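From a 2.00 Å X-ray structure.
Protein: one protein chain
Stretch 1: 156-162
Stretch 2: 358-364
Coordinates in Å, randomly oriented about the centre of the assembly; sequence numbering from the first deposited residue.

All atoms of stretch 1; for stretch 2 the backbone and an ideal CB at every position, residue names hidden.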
# COMPACT_ATOMS: atom_id res chain seq x y z
N THR A 156 -20.39 7.86 -12.21
CA THR A 156 -19.37 8.50 -11.37
C THR A 156 -20.05 9.66 -10.64
O THR A 156 -21.19 10.01 -10.96
CB THR A 156 -18.21 9.11 -12.21
OG1 THR A 156 -18.72 10.22 -12.96
CG2 THR A 156 -17.58 8.08 -13.19
N SER A 157 -19.37 10.28 -9.66
CA SER A 157 -20.03 11.42 -9.02
C SER A 157 -20.07 12.68 -9.90
O SER A 157 -20.61 13.71 -9.47
CB SER A 157 -19.48 11.69 -7.61
OG SER A 157 -18.11 11.48 -7.55
N MET A 158 -19.53 12.59 -11.12
CA MET A 158 -19.75 13.64 -12.12
C MET A 158 -21.17 13.59 -12.71
O MET A 158 -21.53 14.45 -13.51
CB MET A 158 -18.70 13.58 -13.25
CG MET A 158 -17.29 14.05 -12.83
SD MET A 158 -17.23 15.63 -11.94
CE MET A 158 -17.52 16.77 -13.29
N LYS A 159 -21.96 12.60 -12.30
CA LYS A 159 -23.32 12.44 -12.79
C LYS A 159 -24.25 13.58 -12.40
O LYS A 159 -25.32 13.73 -12.98
CB LYS A 159 -23.93 11.11 -12.31
CG LYS A 159 -24.31 11.09 -10.83
CD LYS A 159 -24.73 9.69 -10.38
CE LYS A 159 -25.06 9.67 -8.89
NZ LYS A 159 -25.59 8.34 -8.48
N VAL A 160 -23.86 14.37 -11.39
CA VAL A 160 -24.67 15.54 -11.01
C VAL A 160 -24.05 16.85 -11.51
O VAL A 160 -24.46 17.94 -11.10
CB VAL A 160 -24.96 15.60 -9.49
CG1 VAL A 160 -25.83 14.41 -9.08
CG2 VAL A 160 -23.66 15.67 -8.65
N PHE A 161 -23.06 16.73 -12.39
CA PHE A 161 -22.46 17.88 -13.05
C PHE A 161 -22.62 17.79 -14.57
O PHE A 161 -21.67 17.47 -15.27
CB PHE A 161 -20.97 17.96 -12.70
CG PHE A 161 -20.70 18.30 -11.27
CD1 PHE A 161 -20.81 19.62 -10.81
CD2 PHE A 161 -20.33 17.30 -10.36
CE1 PHE A 161 -20.57 19.93 -9.47
CE2 PHE A 161 -20.07 17.61 -9.02
CZ PHE A 161 -20.19 18.93 -8.58
N PRO A 162 -23.83 18.06 -15.10
CA PRO A 162 -23.99 17.99 -16.56
C PRO A 162 -23.09 19.00 -17.29
O PRO A 162 -22.92 20.13 -16.82
CB PRO A 162 -25.48 18.33 -16.78
CG PRO A 162 -25.87 19.08 -15.58
CD PRO A 162 -25.07 18.49 -14.43
N UNK A 358 -15.09 20.73 -1.17
CA UNK A 358 -15.59 20.83 -2.54
C UNK A 358 -16.86 20.00 -2.68
O UNK A 358 -17.19 19.19 -1.81
CB UNK A 358 -14.53 20.37 -3.54
N UNK A 359 -17.60 20.20 -3.78
CA UNK A 359 -18.87 19.51 -3.92
C UNK A 359 -18.83 18.32 -4.88
O UNK A 359 -19.85 17.93 -5.40
CB UNK A 359 -19.93 20.50 -4.39
N UNK A 360 -17.65 17.74 -5.12
CA UNK A 360 -17.58 16.48 -5.87
C UNK A 360 -17.57 15.32 -4.87
O UNK A 360 -16.60 15.16 -4.12
CB UNK A 360 -16.34 16.44 -6.77
N UNK A 361 -18.63 14.53 -4.86
CA UNK A 361 -18.71 13.38 -3.93
C UNK A 361 -17.52 12.44 -4.06
O UNK A 361 -17.06 12.13 -5.16
CB UNK A 361 -20.00 12.59 -4.17
N UNK A 362 -16.99 12.02 -2.91
CA UNK A 362 -16.01 10.94 -2.87
C UNK A 362 -16.84 9.70 -2.59
O UNK A 362 -17.51 9.62 -1.55
CB UNK A 362 -14.92 11.16 -1.82
N UNK A 363 -16.84 8.76 -3.54
CA UNK A 363 -17.59 7.53 -3.39
C UNK A 363 -16.82 6.51 -2.56
O UNK A 363 -17.37 5.88 -1.66
CB UNK A 363 -17.93 6.95 -4.76
N UNK A 364 -15.54 6.36 -2.89
CA UNK A 364 -14.69 5.38 -2.25
C UNK A 364 -13.48 6.08 -1.64
O UNK A 364 -12.59 6.51 -2.36
CB UNK A 364 -14.26 4.30 -3.25

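Position 358 lies beyond the reach of stretch 1. Nothing of that stretch comes within 5.5 Å of its ideal CB, and the backbone is extended (phi/psi -152/166). The contact sets no preference here, so many side chains would fit. The deposited residue is Asn358. It serves its own stretch: its OD1 accepts a hydrogen bond from the backbone N of position 360 at 2.9 Å.

Position 359 sits beside the outer end of the Phe161 ring. CA-to-CB points sideways, and the ideal CB is 4.5 Å from Phe161 CZ. The backbone (-103/22) does not demand glycine. Stretch 1 offers only aromatic carbon and hydrogen here, with no charge and no polar partner. A medium-sized side chain could reach the end of the ring, whether apolar or a polar one with its hydrogen bonds met elsewhere. The residue is Asn359. Its chi1 is p, and its end comes nearer than its CB: OD1 is 3.6 Å from Phe161 CZ. Its backbone O is closer still, 3.4 Å from Phe161 CZ, and lies at the ring edge near the plane. Ring C-H groups carry a slight positive charge, so an oxygen at the edge is a favourable neighbour. OD1 is hydrogen-bonded elsewhere in the structure.

Position 360 also points sideways. Its ideal CB is 4.5 Å from Phe161 CE2 and 5.3 Å from both Met158 SD and Ser157 OG. The surroundings are mostly apolar, and stretch 1 places no acidic group here. Leucine, methionine or the aliphatic part of a long polar chain would suit. The residue is Arg360. Its chi1 and chi2 are both t, so the chain starts out extended. CD packs 4.0 Å from Met158 SD, and CG lies 4.1 Å from Ser157 OG. The CA is 4.2 Å from Phe161 CE2. The guanidinium stays out of contact with stretch 1; the contact is made nearer the backbone, by atoms such as CG, CD and CA.

Position 361 is where the CA atoms of the two stretches come closest: the CA of 361 is 5.6 Å from Ser157 CA. CA-to-CB points sideways, and the ideal CB is 3.6 Å from Ser157 CB. The visible backbone O faces Ser157 OG, which donates a hydrogen bond to it at 2.7 Å. That bond asks nothing of the side chain, but the near CB suits a side chain whose end runs clear of Ser157; small or polar residues would fit. The residue is Asp361. Asp361 CB packs 3.6 Å from Ser157 CB. Its carboxylate makes no hydrogen bond to stretch 1. A water links the backbones, donating to Ser157 O (2.7 Å) and accepting from Asp361 N (3.0 Å).

Position 362 points away from stretch 1, which leaves the choice free. It is Ile362.

Position 363 turns back toward stretch 1, with its ideal CB 5.3 Å from Ser157 OG. A short or medium apolar side chain would fill this gap. The residue is Val363, with CG2 4.1 Å from Ser157 OG.

Position 364 is out of reach, and stretch 1 gives no guide. It is Asn364.

Stretch 2 (358-364) NNRDIVN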
# COMPACT_ATOMS: atom_id res chain seq x y z
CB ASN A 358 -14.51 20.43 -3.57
CG ASN A 358 -14.22 18.95 -3.59
OD1 ASN A 358 -15.10 18.12 -3.87
ND2 ASN A 358 -12.95 18.60 -3.34
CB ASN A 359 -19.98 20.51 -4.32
CG ASN A 359 -19.69 21.22 -5.63
OD1 ASN A 359 -18.58 21.14 -6.17
ND2 ASN A 359 -20.68 21.90 -6.16
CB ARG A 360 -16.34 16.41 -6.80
CG ARG A 360 -16.27 15.12 -7.67
CD ARG A 360 -15.04 15.08 -8.61
NE ARG A 360 -13.78 15.23 -7.88
CZ ARG A 360 -12.64 15.67 -8.42
NH1 ARG A 360 -12.59 15.98 -9.70
NH2 ARG A 360 -11.54 15.78 -7.68
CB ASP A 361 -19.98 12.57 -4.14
CG ASP A 361 -21.22 13.29 -3.65
OD1 ASP A 361 -22.31 12.69 -3.77
OD2 ASP A 361 -21.12 14.43 -3.12
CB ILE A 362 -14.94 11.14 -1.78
CG1 ILE A 362 -14.09 12.37 -2.09
CG2 ILE A 362 -14.04 9.84 -1.63
CD1 ILE A 362 -13.16 12.83 -0.91
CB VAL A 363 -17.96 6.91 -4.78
CG1 VAL A 363 -18.73 5.62 -4.59
CG2 VAL A 363 -18.78 7.95 -5.61
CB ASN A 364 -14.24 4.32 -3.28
CG ASN A 364 -15.43 3.67 -4.00
OD1 ASN A 364 -15.57 3.79 -5.22
ND2 ASN A 364 -16.30 3.01 -3.24
O HOH W 1 -20.77 14.51 -6.91
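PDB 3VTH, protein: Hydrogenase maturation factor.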